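Local coordinates for uncharacterized protein TP-0789 domain-containing protein (Desulfovibrio piger ATCC 29098, PDB 4Z48) that is of unknown function but has a LolA-like fold, related to outer-membrane lipoprotein-sorting proteins, and may bind a lipid or another hydrophobic ligand, at residues Ser25-Glu31 and Ser226-Val232; Ala32-Arg38 and Ser219-Trp225; Asp173-Arg177 and Ile204-Thr208. All blocks are in the same frame, centred on the assembly; numbering follows the deposited sequence.

All three contacts involve one curved antiparallel sheet: two are strand pairings in it, and the third packs a connecting loop on one of its strands. Contacts 1 and 2 are successive halves of a single pairing, strand 27-38 against strand 219-230, with centres about 20 Å apart. The beta bulge lies within contact 1, between Tyr29 and Glu31; from Glu31-Ser226 onward the register runs unbroken through contact 2. Contact 3 brings the turn 173-177 onto strand 204-214, the next strand beyond 219-230, about 15 Å from contact 1 and 20 Å from contact 2, centre to centre. Hydrogen bonds link it to both: Tyr230 OH with Thr206 OG1 (2.7 Å) and Trp225 N with Thr208 O (2.9 Å).

Contact 1 (Ser25-Glu31 and Ser226-Val232); sequences SQDSYSE and SNLRYDV
Ser25 and Gln26 lead into strand 27-31, antiparallel to strand 228-230 (axes 4.7 Å apart, 173°); the first and last strands of the chain pair here. Ser25 CB lies 3.4 Å from Tyr230 CD1. Gln26 N donates to Asp231 OD1 at 2.7 Å, and Asp27 N reaches the same oxygen at 3.2 Å. Asp27 O accepts Asp231 N (2.8 Å), Asp27 OD1 (chi1 p) accepts Val232 N (2.8 Å), and Asp27 OD2 takes Gly233 N and Leu234 N. Asp231 (phi/psi 46/57) turns the chain away. Ser28 forms a non-hydrogen-bonded pair with Tyr230 (CA-CA 4.3 Å). Tyr29 and Arg229 form a hydrogen-bonded pair, Tyr29 N to Arg229 O 3.0 Å and Arg229 N to Tyr29 O 2.9 Å. The register then slips by one, a beta bulge at Asn227 (56/37), and Glu31 pairs with Ser226: Glu31 N to Ser226 O 3.0 Å, Ser226 N to Glu31 O 2.8 Å. Glu31 OE1 takes Asn227 ND2 at 3.0 Å and a water, while Tyr29 OH donates to Glu31 OE2 at 2.7 Å. Carboxylates thus close the open end of the pairing at Asp27 and Asp231, and Glu31 braces the bulge where the ladder continues.

Contact 2 (Ala32-Arg38 and Ser219-Trp225); sequences AVMSINR and SFTVIDW
Met34 and Ile223, a non-hydrogen-bonded pair with CA atoms 4.3 Å apart, form the apolar centre. Met34, present as selenomethionine, has chi1 and chi2 in t and sets CE 3.9 Å from Ile223 CD1 and CG 3.7 Å from Thr221 CG2. On the same face Ala32 CB lies 4.0 Å from Ile223 CG2 and makes a CH-pi contact with Trp225, 3.9 Å from the centroid of the five-membered ring; Trp225 has chi1 -74° and chi2 -91°. Ile36 continues the row, its CG2 3.7 Å from Thr221 OG1; loop residue Ser117 packs onto Ile36 and Thr221, and Leu119 onto Ile223.

The backbones are two extended strands, 32-38 and 219-225, antiparallel at 168° with axes 4.7 Å apart. They belong to the first and last strands in sequence, neighbours in the middle of the curved antiparallel sheet of a LolA-like fold. Register is regular: Ala32-Trp225, Met34-Ile223 and Ile36-Thr221 alternate with three hydrogen-bonded pairs. These give Val33 N to Asp224 O 3.0 Å and Asp224 N to Val33 O 2.9 Å; Ser35 N to Val222 O 2.9 Å and Val222 N to Ser35 O 2.8 Å; Asn37 N to Phe220 O 2.8 Å and Phe220 N to Asn37 O 3.1 Å.

On the other face, Phe220 (chi1 p) folds its ring over Asn37, whose CB sits 3.7 Å from the ring centroid in a second CH-pi contact. A water donates to Ser35 O (2.7 Å) and Phe220 O (3.0 Å). Back on the Met34 face, the Ser219 and Thr221 hydroxyls bond to Asp118; on the Phe220 face Asp224 bonds to Gln209.

Contact 3 (Asp173-Arg177 and Ile204-Thr208); sequences DTLLR and IWTVT
Segment 173-177 is a turn between strands 163-171 and 177-184, while 204-208 is the start of strand 204-214. The touching parts run in similar directions, 20° apart, but too far apart for sheet pairing: the CA atoms of Thr174 and Trp205 are 6.4 Å apart, those of Leu176 and Val207 7.3 Å. Leu175 makes the turn with positive phi and psi (71/18), after which Leu176 is extended (-92/149). Thr174 and Leu176 both point their CA-to-CB bonds toward the strand. Thr174 (chi1 p) lays CG2 on the face of the Trp205 indole, 3.5 Å from the centroid of the five-membered ring and 7° off its normal, a CH-pi contact; Trp205 has chi1 -84° and chi2 108°. The hydroxyl of Thr174 bonds to Gln198. Leu176 (chi1 m, chi2 t) reaches across with CD1, 3.5 Å from Trp205 C, 3.8 Å from Trp205 CB and 4.2 Å from Val207 CG2. Arg177 O adds a looser touch, 4.2 Å from Val207 CG2, and its guanidinium hydrogen-bonds Gln168 and forms a salt bridge with Asp128. The loop of the hairpin 163-171/177-184 thus reaches past the intervening strand 189-201 to pack on strand 204-214, in the antiparallel sheet of a LolA-like fold.

Contact 1 (Ser25-Glu31 and Ser226-Val232)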
# COMPACT_ATOMS: atom_id res chain seq x y z
N SER A 25 8.96 3.59 -12.86
CA SER A 25 10.19 2.94 -12.36
C SER A 25 10.22 1.44 -12.57
O SER A 25 9.17 0.82 -12.66
CB SER A 25 10.38 3.23 -10.88
OG SER A 25 9.57 2.42 -10.04
N GLN A 26 11.44 0.85 -12.53
CA GLN A 26 11.66 -0.60 -12.60
C GLN A 26 11.99 -1.13 -11.21
O GLN A 26 11.72 -2.29 -10.92
CB GLN A 26 12.75 -0.98 -13.61
CG GLN A 26 12.22 -1.11 -15.06
CD GLN A 26 11.08 -2.11 -15.22
OE1 GLN A 26 9.92 -1.75 -15.44
NE2 GLN A 26 11.39 -3.39 -15.08
N ASP A 27 12.58 -0.29 -10.34
CA ASP A 27 12.87 -0.69 -8.96
C ASP A 27 12.93 0.56 -8.08
O ASP A 27 12.96 1.68 -8.60
CB ASP A 27 14.16 -1.52 -8.88
CG ASP A 27 15.47 -0.78 -9.00
OD1 ASP A 27 15.62 0.27 -8.35
OD2 ASP A 27 16.39 -1.32 -9.63
N SER A 28 12.88 0.37 -6.78
CA SER A 28 12.98 1.46 -5.82
C SER A 28 13.49 1.00 -4.46
O SER A 28 13.35 -0.16 -4.06
CB SER A 28 11.63 2.15 -5.62
OG SER A 28 10.66 1.24 -5.13
N TYR A 29 14.04 1.95 -3.73
CA TYR A 29 14.54 1.78 -2.38
C TYR A 29 14.01 2.91 -1.55
O TYR A 29 13.98 4.04 -2.04
CB TYR A 29 16.07 1.78 -2.40
CG TYR A 29 16.69 1.90 -1.03
CD1 TYR A 29 16.83 0.78 -0.21
CD2 TYR A 29 17.07 3.14 -0.52
CE1 TYR A 29 17.41 0.88 1.06
CE2 TYR A 29 17.63 3.26 0.76
CZ TYR A 29 17.79 2.12 1.54
OH TYR A 29 18.34 2.20 2.79
N SER A 30 13.60 2.63 -0.30
CA SER A 30 13.25 3.70 0.64
C SER A 30 13.47 3.27 2.08
O SER A 30 13.65 2.10 2.39
CB SER A 30 11.83 4.21 0.45
OG SER A 30 10.85 3.35 0.99
N GLU A 31 13.51 4.27 2.95
CA GLU A 31 13.62 4.13 4.39
C GLU A 31 12.36 4.75 5.02
O GLU A 31 11.83 5.75 4.51
CB GLU A 31 14.90 4.80 4.90
CG GLU A 31 16.15 4.09 4.44
CD GLU A 31 17.42 4.88 4.66
OE1 GLU A 31 17.38 5.85 5.44
OE2 GLU A 31 18.45 4.55 4.03
N SER A 226 11.73 8.46 3.78
CA SER A 226 12.84 9.31 3.40
C SER A 226 13.91 8.48 2.70
O SER A 226 13.79 7.26 2.63
CB SER A 226 13.39 10.10 4.59
OG SER A 226 13.85 9.30 5.66
N ASN A 227 14.87 9.18 2.04
CA ASN A 227 15.97 8.61 1.25
C ASN A 227 15.41 7.68 0.15
O ASN A 227 16.03 6.65 -0.18
CB ASN A 227 16.98 7.90 2.14
CG ASN A 227 17.62 8.88 3.11
OD1 ASN A 227 18.20 9.88 2.72
ND2 ASN A 227 17.46 8.65 4.38
N LEU A 228 14.25 8.07 -0.44
CA LEU A 228 13.65 7.25 -1.49
C LEU A 228 14.37 7.51 -2.81
O LEU A 228 14.71 8.64 -3.17
CB LEU A 228 12.13 7.46 -1.64
CG LEU A 228 11.35 6.37 -2.45
CD1 LEU A 228 9.93 6.29 -2.00
CD2 LEU A 228 11.37 6.64 -3.94
N ARG A 229 14.66 6.42 -3.52
CA ARG A 229 15.36 6.44 -4.81
C ARG A 229 14.71 5.47 -5.79
O ARG A 229 14.21 4.43 -5.36
CB ARG A 229 16.83 6.06 -4.62
CG ARG A 229 17.69 7.13 -3.97
CD ARG A 229 19.08 7.18 -4.60
NE ARG A 229 19.85 5.96 -4.35
CZ ARG A 229 20.85 5.54 -5.11
NH1 ARG A 229 21.20 6.22 -6.19
NH2 ARG A 229 21.50 4.42 -4.81
N TYR A 230 14.70 5.79 -7.09
CA TYR A 230 14.19 4.88 -8.12
C TYR A 230 15.31 4.36 -9.02
O TYR A 230 16.31 5.05 -9.19
CB TYR A 230 13.14 5.55 -8.99
CG TYR A 230 11.84 5.81 -8.27
CD1 TYR A 230 10.99 4.77 -7.94
CD2 TYR A 230 11.43 7.11 -7.97
CE1 TYR A 230 9.77 5.00 -7.31
CE2 TYR A 230 10.22 7.35 -7.32
CZ TYR A 230 9.40 6.29 -6.98
OH TYR A 230 8.22 6.46 -6.33
N ASP A 231 15.10 3.18 -9.64
CA ASP A 231 16.02 2.57 -10.61
C ASP A 231 17.49 2.60 -10.14
O ASP A 231 18.37 3.10 -10.84
CB ASP A 231 15.86 3.24 -11.98
CG ASP A 231 14.46 3.04 -12.55
OD1 ASP A 231 13.72 2.24 -12.01
OD2 ASP A 231 14.13 3.69 -13.56
N VAL A 232 17.72 2.00 -8.97
CA VAL A 232 19.04 1.91 -8.32
C VAL A 232 19.82 0.68 -8.80
O VAL A 232 21.01 0.55 -8.49
CB VAL A 232 18.93 1.96 -6.77
CG1 VAL A 232 18.37 3.30 -6.31
CG2 VAL A 232 18.07 0.84 -6.22
O HOH W 1 15.90 7.72 6.44

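Contact 2 (Ala32-Arg38 and Ser219-Trp225)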
# COMPACT_ATOMS: atom_id res chain seq x y z
N ALA A 32 11.85 4.14 6.06
CA ALA A 32 10.65 4.68 6.71
C ALA A 32 10.70 4.52 8.21
O ALA A 32 11.39 3.63 8.71
CB ALA A 32 9.39 3.97 6.18
N VAL A 33 9.98 5.41 8.90
CA VAL A 33 9.73 5.35 10.34
C VAL A 33 8.20 5.37 10.49
O VAL A 33 7.54 6.23 9.89
CB VAL A 33 10.43 6.45 11.18
CG1 VAL A 33 9.91 6.45 12.62
CG2 VAL A 33 11.94 6.24 11.19
N MSE A 34 7.66 4.44 11.27
CA MSE A 34 6.24 4.31 11.55
C MSE A 34 6.02 4.51 13.04
O MSE A 34 6.76 3.98 13.86
CB MSE A 34 5.78 2.92 11.06
CG MSE A 34 4.54 2.38 11.69
SE MSE A 34 4.41 0.48 11.12
CE MSE A 34 3.79 0.71 9.45
N SER A 35 5.04 5.33 13.38
CA SER A 35 4.65 5.59 14.76
C SER A 35 3.15 5.23 14.91
O SER A 35 2.29 5.79 14.23
CB SER A 35 4.96 7.05 15.12
OG SER A 35 4.49 7.37 16.41
N ILE A 36 2.86 4.26 15.77
CA ILE A 36 1.53 3.76 16.05
C ILE A 36 1.05 4.28 17.40
O ILE A 36 1.68 3.97 18.44
CB ILE A 36 1.55 2.19 16.03
CG1 ILE A 36 2.26 1.65 14.77
CG2 ILE A 36 0.11 1.66 16.11
CD1 ILE A 36 2.78 0.22 14.87
N ASN A 37 -0.08 5.01 17.40
CA ASN A 37 -0.62 5.58 18.64
C ASN A 37 -1.93 4.93 19.04
O ASN A 37 -2.90 4.99 18.30
CB ASN A 37 -0.80 7.09 18.51
CG ASN A 37 -1.04 7.83 19.81
OD1 ASN A 37 -2.03 7.60 20.54
ND2 ASN A 37 -0.19 8.81 20.09
N ARG A 38 -1.97 4.37 20.23
CA ARG A 38 -3.17 3.70 20.75
C ARG A 38 -3.36 4.08 22.22
O ARG A 38 -2.65 3.57 23.07
CB ARG A 38 -3.03 2.17 20.56
CG ARG A 38 -4.23 1.36 21.04
CD ARG A 38 -3.98 -0.15 20.95
NE ARG A 38 -3.90 -0.65 19.57
CZ ARG A 38 -4.92 -0.69 18.71
NH1 ARG A 38 -6.12 -0.24 19.08
NH2 ARG A 38 -4.74 -1.14 17.48
N SER A 219 -7.09 4.11 17.27
CA SER A 219 -5.66 4.18 16.98
C SER A 219 -5.38 4.88 15.66
O SER A 219 -6.22 4.86 14.75
CB SER A 219 -5.05 2.78 16.95
OG SER A 219 -5.77 1.90 16.12
N PHE A 220 -4.16 5.42 15.54
CA PHE A 220 -3.71 6.00 14.28
C PHE A 220 -2.22 5.72 14.08
O PHE A 220 -1.46 5.65 15.06
CB PHE A 220 -4.01 7.50 14.18
CG PHE A 220 -3.30 8.37 15.18
CD1 PHE A 220 -3.84 8.59 16.44
CD2 PHE A 220 -2.11 9.01 14.85
CE1 PHE A 220 -3.20 9.42 17.37
CE2 PHE A 220 -1.46 9.84 15.78
CZ PHE A 220 -2.01 10.04 17.03
N THR A 221 -1.81 5.52 12.82
CA THR A 221 -0.43 5.25 12.45
C THR A 221 0.09 6.37 11.56
O THR A 221 -0.59 6.75 10.60
CB THR A 221 -0.32 3.84 11.78
OG1 THR A 221 -0.72 2.85 12.75
CG2 THR A 221 1.08 3.52 11.29
N VAL A 222 1.29 6.89 11.84
CA VAL A 222 1.89 7.91 10.96
C VAL A 222 3.18 7.31 10.37
O VAL A 222 4.02 6.86 11.12
CB VAL A 222 2.12 9.26 11.68
CG1 VAL A 222 2.77 10.28 10.75
CG2 VAL A 222 0.81 9.81 12.25
N ILE A 223 3.32 7.31 9.04
CA ILE A 223 4.53 6.77 8.42
C ILE A 223 5.23 7.87 7.63
O ILE A 223 4.62 8.51 6.76
CB ILE A 223 4.24 5.55 7.48
CG1 ILE A 223 3.30 4.50 8.13
CG2 ILE A 223 5.58 4.91 7.05
CD1 ILE A 223 2.69 3.55 7.09
N ASP A 224 6.55 8.01 7.88
CA ASP A 224 7.41 8.97 7.23
C ASP A 224 8.44 8.26 6.42
O ASP A 224 9.26 7.54 6.99
CB ASP A 224 8.10 9.89 8.23
CG ASP A 224 7.23 10.94 8.87
OD1 ASP A 224 6.97 11.95 8.20
OD2 ASP A 224 7.02 10.86 10.11
N TRP A 225 8.42 8.48 5.10
CA TRP A 225 9.42 7.91 4.21
C TRP A 225 10.49 8.94 3.89
O TRP A 225 10.20 10.14 3.66
CB TRP A 225 8.84 7.39 2.90
CG TRP A 225 8.06 6.11 2.99
CD1 TRP A 225 8.53 4.84 2.85
CD2 TRP A 225 6.67 5.99 3.29
NE1 TRP A 225 7.50 3.93 2.97
CE2 TRP A 225 6.35 4.61 3.28
CE3 TRP A 225 5.64 6.92 3.56
CZ2 TRP A 225 5.05 4.14 3.52
CZ3 TRP A 225 4.35 6.44 3.77
CH2 TRP A 225 4.06 5.07 3.74
O HOH W 2 0.79 7.62 15.50

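Contact 3 (Asp173-Arg177 and Ile204-Thr208)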
# COMPACT_ATOMS: atom_id res chain seq x y z
N ASP A 173 -3.61 17.16 -10.50
CA ASP A 173 -2.30 17.48 -11.08
C ASP A 173 -1.31 16.31 -11.08
O ASP A 173 -0.64 16.11 -12.10
CB ASP A 173 -1.67 18.71 -10.38
CG ASP A 173 -1.69 18.77 -8.87
OD1 ASP A 173 -2.37 17.92 -8.23
OD2 ASP A 173 -1.08 19.71 -8.31
N THR A 174 -1.16 15.60 -9.96
CA THR A 174 -0.17 14.53 -9.88
C THR A 174 -0.78 13.11 -10.04
O THR A 174 -0.04 12.15 -10.26
CB THR A 174 0.58 14.64 -8.56
OG1 THR A 174 -0.33 14.34 -7.49
CG2 THR A 174 1.22 16.01 -8.37
N LEU A 175 -2.11 12.97 -9.87
CA LEU A 175 -2.82 11.67 -9.96
C LEU A 175 -2.49 10.78 -8.75
O LEU A 175 -2.75 9.57 -8.77
CB LEU A 175 -2.60 10.95 -11.33
CG LEU A 175 -3.08 11.79 -12.53
CD1 LEU A 175 -2.74 11.14 -13.88
CD2 LEU A 175 -4.58 12.08 -12.42
N LEU A 176 -1.96 11.40 -7.68
CA LEU A 176 -1.72 10.71 -6.42
C LEU A 176 -2.92 10.87 -5.54
O LEU A 176 -3.54 11.93 -5.57
CB LEU A 176 -0.46 11.27 -5.70
CG LEU A 176 0.90 10.95 -6.33
CD1 LEU A 176 2.02 11.51 -5.46
CD2 LEU A 176 1.08 9.44 -6.55
N ARG A 177 -3.22 9.88 -4.68
CA ARG A 177 -4.30 10.02 -3.70
C ARG A 177 -3.92 11.10 -2.68
O ARG A 177 -2.74 11.19 -2.32
CB ARG A 177 -4.50 8.69 -2.94
CG ARG A 177 -4.98 7.54 -3.82
CD ARG A 177 -4.82 6.17 -3.13
NE ARG A 177 -5.49 5.15 -3.99
CZ ARG A 177 -4.92 4.55 -5.03
NH1 ARG A 177 -3.65 4.80 -5.35
NH2 ARG A 177 -5.60 3.68 -5.76
N ILE A 204 9.24 11.28 -10.51
CA ILE A 204 8.00 10.54 -10.20
C ILE A 204 7.36 11.08 -8.91
O ILE A 204 7.92 10.92 -7.81
CB ILE A 204 8.28 8.99 -10.06
CG1 ILE A 204 9.01 8.39 -11.31
CG2 ILE A 204 6.97 8.21 -9.73
CD1 ILE A 204 9.49 6.86 -11.16
N TRP A 205 6.16 11.63 -9.04
CA TRP A 205 5.38 12.10 -7.91
C TRP A 205 5.07 10.89 -7.01
O TRP A 205 4.54 9.88 -7.50
CB TRP A 205 4.11 12.82 -8.40
CG TRP A 205 4.37 14.26 -8.75
CD1 TRP A 205 4.40 14.81 -10.00
CD2 TRP A 205 4.69 15.32 -7.83
NE1 TRP A 205 4.72 16.14 -9.92
CE2 TRP A 205 4.87 16.49 -8.60
CE3 TRP A 205 4.78 15.40 -6.43
CZ2 TRP A 205 5.16 17.73 -8.01
CZ3 TRP A 205 5.10 16.62 -5.85
CH2 TRP A 205 5.30 17.76 -6.64
N THR A 206 5.56 10.93 -5.75
CA THR A 206 5.49 9.83 -4.79
C THR A 206 4.92 10.29 -3.46
O THR A 206 5.29 11.37 -2.98
CB THR A 206 6.93 9.28 -4.59
OG1 THR A 206 7.53 9.01 -5.85
CG2 THR A 206 6.98 7.99 -3.71
N VAL A 207 4.07 9.46 -2.84
CA VAL A 207 3.55 9.72 -1.48
C VAL A 207 4.71 9.42 -0.56
O VAL A 207 5.31 8.34 -0.69
CB VAL A 207 2.27 8.90 -1.14
CG1 VAL A 207 1.97 8.93 0.36
CG2 VAL A 207 1.04 9.41 -1.94
N THR A 208 5.06 10.34 0.37
CA THR A 208 6.19 10.11 1.27
C THR A 208 5.80 10.31 2.71
O THR A 208 6.65 10.25 3.59
CB THR A 208 7.41 11.01 0.91
OG1 THR A 208 7.08 12.38 1.10
CG2 THR A 208 7.95 10.77 -0.48